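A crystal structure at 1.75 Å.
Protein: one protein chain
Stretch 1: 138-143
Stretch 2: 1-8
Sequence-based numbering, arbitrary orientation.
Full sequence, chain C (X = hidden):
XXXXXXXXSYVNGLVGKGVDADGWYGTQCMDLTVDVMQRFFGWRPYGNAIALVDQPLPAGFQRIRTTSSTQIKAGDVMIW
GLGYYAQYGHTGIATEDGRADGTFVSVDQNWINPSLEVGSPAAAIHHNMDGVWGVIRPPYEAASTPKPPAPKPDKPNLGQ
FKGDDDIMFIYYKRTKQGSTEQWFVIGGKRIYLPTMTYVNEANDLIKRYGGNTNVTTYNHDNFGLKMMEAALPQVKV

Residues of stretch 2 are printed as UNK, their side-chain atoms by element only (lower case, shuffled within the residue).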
ATOM      1  N   PRO C 138      19.468  -5.995  -1.654  1.00 22.62           N
ATOM      2  CA  PRO C 138      18.070  -6.296  -1.224  1.00 22.72           C
ATOM      3  C   PRO C 138      18.140  -7.345  -0.109  1.00 22.98           C
ATOM      4  O   PRO C 138      19.159  -8.087   0.004  1.00 21.76           O
ATOM      5  CB  PRO C 138      17.408  -6.933  -2.441  1.00 25.74           C
ATOM      6  CG  PRO C 138      18.254  -6.519  -3.583  1.00 27.81           C
ATOM      7  CD  PRO C 138      19.680  -6.425  -3.040  1.00 25.67           C
ATOM      8  N   PRO C 139      17.103  -7.416   0.673  1.00 23.65           N
ATOM      9  CA  PRO C 139      17.003  -8.414   1.763  1.00 25.27           C
ATOM     10  C   PRO C 139      16.536  -9.779   1.231  1.00 25.74           C
ATOM     11  O   PRO C 139      15.377  -9.984   0.958  1.00 36.34           O
ATOM     12  CB  PRO C 139      15.982  -7.801   2.677  1.00 26.67           C
ATOM     13  CG  PRO C 139      15.105  -6.984   1.830  1.00 26.07           C
ATOM     14  CD  PRO C 139      15.893  -6.578   0.617  1.00 26.45           C
ATOM     15  N   TYR C 140      17.465 -10.686   1.024  1.00 26.09           N
ATOM     16  CA  TYR C 140      17.150 -12.014   0.541  1.00 25.98           C
ATOM     17  C   TYR C 140      16.996 -12.958   1.759  1.00 31.51           C
ATOM     18  O   TYR C 140      17.622 -12.729   2.783  1.00 36.58           O
ATOM     19  CB  TYR C 140      18.283 -12.519  -0.341  1.00 25.22           C
ATOM     20  CG  TYR C 140      18.343 -11.827  -1.685  1.00 25.01           C
ATOM     21  CD1 TYR C 140      17.304 -11.950  -2.584  1.00 24.94           C
ATOM     22  CD2 TYR C 140      19.418 -11.014  -2.037  1.00 25.19           C
ATOM     23  CE1 TYR C 140      17.345 -11.328  -3.827  1.00 22.60           C
ATOM     24  CE2 TYR C 140      19.433 -10.364  -3.277  1.00 23.16           C
ATOM     25  CZ  TYR C 140      18.392 -10.497  -4.160  1.00 23.09           C
ATOM     26  OH  TYR C 140      18.420  -9.805  -5.415  1.00 23.01           O
ATOM     27  N   GLU C 141      16.233 -14.034   1.613  1.00 35.64           N
ATOM     28  CA  GLU C 141      16.211 -15.163   2.603  1.00 45.54           C
ATOM     29  C   GLU C 141      17.587 -15.775   2.903  1.00 50.38           C
ATOM     30  O   GLU C 141      18.421 -15.927   1.998  1.00 56.89           O
ATOM     31  CB  GLU C 141      15.295 -16.298   2.091  1.00 56.41           C
ATOM     32  CG  GLU C 141      15.039 -17.466   3.065  1.00 63.64           C
ATOM     33  CD  GLU C 141      14.782 -18.816   2.357  1.00 78.78           C
ATOM     34  OE1 GLU C 141      15.658 -19.726   2.457  1.00 84.60           O
ATOM     35  OE2 GLU C 141      13.710 -18.981   1.708  1.00 79.13           O
ATOM     36  N   ALA C 142      17.806 -16.137   4.171  1.00 58.98           N
ATOM     37  CA  ALA C 142      18.974 -16.932   4.629  1.00 67.12           C
ATOM     38  C   ALA C 142      20.359 -16.237   4.582  1.00 82.11           C
ATOM     39  O   ALA C 142      21.378 -16.914   4.796  1.00 94.57           O
ATOM     40  CB  ALA C 142      19.027 -18.294   3.917  1.00 63.47           C
ATOM     41  N   ALA C 143      20.402 -14.917   4.330  1.00 91.77           N
ATOM     42  CA  ALA C 143      21.672 -14.154   4.244  1.00 90.90           C
ATOM     43  C   ALA C 143      21.428 -12.644   4.221  1.00 89.91           C
ATOM     44  O   ALA C 143      20.822 -12.121   3.283  1.00 90.13           O
ATOM     45  CB  ALA C 143      22.475 -14.572   3.012  1.00 91.34           C
ATOM     46  N   UNK C   1       9.927 -14.799   2.596  1.00 57.79           N
ATOM     47  CA  UNK C   1      10.660 -13.636   2.007  1.00 53.60           C
ATOM     48  C   UNK C   1      11.452 -14.051   0.731  1.00 47.01           C
ATOM     49  O   UNK C   1      11.435 -15.222   0.302  1.00 38.49           O
ATOM     50  c   UNK C   1      12.677 -13.563   3.724  1.00 67.14           C
ATOM     51  s   UNK C   1      13.661 -12.404   4.737  1.00 73.75           S
ATOM     52  c   UNK C   1      11.470 -12.873   3.082  1.00 59.12           C
ATOM     53  c   UNK C   1      14.868 -13.468   5.527  1.00 73.24           C
ATOM     54  N   UNK C   2      12.084 -13.086   0.062  1.00 41.16           N
ATOM     55  CA  UNK C   2      12.519 -13.327  -1.317  1.00 35.30           C
ATOM     56  C   UNK C   2      13.734 -14.239  -1.421  1.00 31.39           C
ATOM     57  O   UNK C   2      14.699 -14.083  -0.707  1.00 32.60           O
ATOM     58  c   UNK C   2      13.279 -12.305  -3.484  1.00 33.49           C
ATOM     59  c   UNK C   2      11.450 -11.255  -2.136  1.00 35.64           C
ATOM     60  c   UNK C   2      12.761 -12.015  -2.081  1.00 34.47           C
ATOM     61  N   UNK C   3      13.659 -15.190  -2.338  1.00 29.62           N
ATOM     62  CA  UNK C   3      14.711 -16.144  -2.523  1.00 33.66           C
ATOM     63  C   UNK C   3      15.683 -15.649  -3.666  1.00 25.59           C
ATOM     64  O   UNK C   3      15.289 -15.353  -4.787  1.00 26.12           O
ATOM     65  c   UNK C   3      14.067 -17.485  -2.786  1.00 40.37           C
ATOM     66  n   UNK C   3      18.516 -18.777  -2.566  1.00 54.70           N
ATOM     67  c   UNK C   3      16.053 -18.895  -2.011  1.00 61.27           C
ATOM     68  c   UNK C   3      15.006 -18.609  -3.095  1.00 55.71           C
ATOM     69  c   UNK C   3      17.286 -19.604  -2.607  1.00 58.91           C
ATOM     70  N   UNK C   4      16.945 -15.646  -3.343  1.00 25.90           N
ATOM     71  CA  UNK C   4      17.978 -15.236  -4.256  1.00 24.91           C
ATOM     72  C   UNK C   4      17.927 -16.032  -5.562  1.00 23.29           C
ATOM     73  O   UNK C   4      18.049 -15.482  -6.638  1.00 20.64           O
ATOM     74  c   UNK C   4      20.469 -15.199  -4.578  1.00 27.82           C
ATOM     75  c   UNK C   4      20.469 -13.754  -5.080  1.00 27.38           C
ATOM     76  c   UNK C   4      21.738 -15.604  -3.854  1.00 31.98           C
ATOM     77  c   UNK C   4      19.331 -15.395  -3.598  1.00 27.28           C
ATOM     78  N   UNK C   5      17.722 -17.334  -5.470  1.00 22.41           N
ATOM     79  CA  UNK C   5      17.631 -18.173  -6.670  1.00 25.26           C
ATOM     80  C   UNK C   5      16.508 -17.786  -7.588  1.00 24.58           C
ATOM     81  O   UNK C   5      16.641 -17.925  -8.779  1.00 26.04           O
ATOM     82  n   UNK C   5      16.322 -21.154  -7.890  1.00 39.93           N
ATOM     83  c   UNK C   5      17.487 -19.676  -6.344  1.00 31.69           C
ATOM     84  c   UNK C   5      17.463 -20.515  -7.609  1.00 38.91           C
ATOM     85  o   UNK C   5      18.443 -20.513  -8.382  1.00 46.33           O
ATOM     86  N   UNK C   6      15.412 -17.274  -7.047  1.00 22.22           N
ATOM     87  CA  UNK C   6      14.326 -16.811  -7.892  1.00 25.05           C
ATOM     88  C   UNK C   6      14.730 -15.608  -8.691  1.00 20.76           C
ATOM     89  O   UNK C   6      14.492 -15.547  -9.892  1.00 22.16           O
ATOM     90  c   UNK C   6      12.448 -17.819  -6.505  1.00 37.14           C
ATOM     91  o   UNK C   6      11.879 -17.854  -5.374  1.00 42.93           O
ATOM     92  o   UNK C   6      12.576 -18.831  -7.221  1.00 38.03           O
ATOM     93  c   UNK C   6      13.063 -16.530  -7.062  1.00 25.37           C
ATOM     94  N   UNK C   7      15.356 -14.643  -8.028  1.00 18.98           N
ATOM     95  CA  UNK C   7      15.861 -13.500  -8.762  1.00 19.94           C
ATOM     96  C   UNK C   7      16.894 -13.878  -9.814  1.00 18.93           C
ATOM     97  O   UNK C   7      16.794 -13.485 -10.918  1.00 22.19           O
ATOM     98  c   UNK C   7      15.299 -11.886  -7.028  1.00 23.69           C
ATOM     99  c   UNK C   7      16.443 -12.458  -7.828  1.00 21.18           C
ATOM    100  c   UNK C   7      17.109 -11.365  -8.599  1.00 22.48           C
ATOM    101  N   UNK C   8      17.832 -14.713  -9.461  1.00 18.59           N
ATOM    102  CA  UNK C   8      18.847 -15.044 -10.424  1.00 20.72           C
ATOM    103  C   UNK C   8      18.332 -15.851 -11.599  1.00 20.11           C
ATOM    104  O   UNK C   8      18.778 -15.666 -12.720  1.00 18.41           O
ATOM    105  c   UNK C   8      21.386 -13.831  -9.242  1.00 25.03           C
ATOM    106  c   UNK C   8      19.998 -15.817  -9.762  1.00 20.47           C
ATOM    107  c   UNK C   8      21.733 -15.959  -7.939  1.00 24.55           C
ATOM    108  c   UNK C   8      20.738 -15.063  -8.637  1.00 22.57           C
TER
HETATM  109  O   HOH W   1      13.188 -10.945   1.510  1.00 42.77           O
HETATM  110  O   HOH W   2      17.918 -16.421  -0.594  1.00 29.19           O

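Position 1 carries an unbranched side chain of two carbons, a sulfur and a terminal carbon. That last carbon lies 3.6 Å from CA of Glu141 and 4.0 Å from O of Tyr140. A thioether in a chain of this length is methionine, Met1. With chi1 p and the next two angles t, the chain is extended; although its CA-to-CB bond points sideways, its end comes nearer to stretch 1, where a long, flexible, apolar chain can lie along the backbone of the turn running from Tyr140 to Ala143.

Position 2 has three side-chain carbons, one carrying the other two, and one of the outer pair lies 4.1 Å from Tyr140 CD1. This is valine, Val2, a compact apolar fit beside an aromatic ring. The backbone does more. Val2 O accepts a nearly straight hydrogen bond from Glu141 N (2.8 Å, 174°) and also lies 3.4 Å from Tyr140 CA in a CA-H...O contact. Water 1 links Val2 N (2.8 Å) to Pro139 O (2.5 Å), accepting from the first and donating to the second.

Position 3 has four carbons in a row ending in nitrogen, and a chain carbon is 4.4 Å from Glu141 OE2. This is Lys3, at the N-cap position of the helix that follows. Its CA-to-CB bond points away from stretch 1, yet the long chain allows NZ to donate to water 2 at 3.1 Å; that water in turn donates to Glu141 O at 2.7 Å.

Position 4 has four carbons forked at the second, and a fork carbon sits 4.0 Å from the centroid of the Tyr140 ring, over its face. This is leucine, Leu4, whose branched aliphatic end suits the CH-pi contact made by CD1, 12° off the ring normal. Leu4 N donates to water 2 at 3.0 Å.

Position 5 has two carbons, the second bearing one oxygen and one nitrogen, and touches nothing on stretch 1: asparagine, Asn5. It is exposed and its CA-to-CB bond points away, so a polar amide is readily accommodated.

Position 6 has two carbons, the second bearing two oxygens, also out of contact: aspartate, Asp6, whose charged carboxylate can stay solvated at this exposed place.

Position 7 has one carbon carrying two, one of them 3.8 Å from Tyr140 CE1: valine, Val7. Its short, beta-branched apolar side chain fits a buried place at the ring edge.

Position 8 has four carbons forked at the second, none reaching stretch 1: leucine, Leu8, partly exposed, for whose type this contact gives no particular reason.

The contact thus joins one direct backbone hydrogen bond and two water bridges to apolar packing around Tyr140.

Stretch 2 (1-8) MVKLNDVL
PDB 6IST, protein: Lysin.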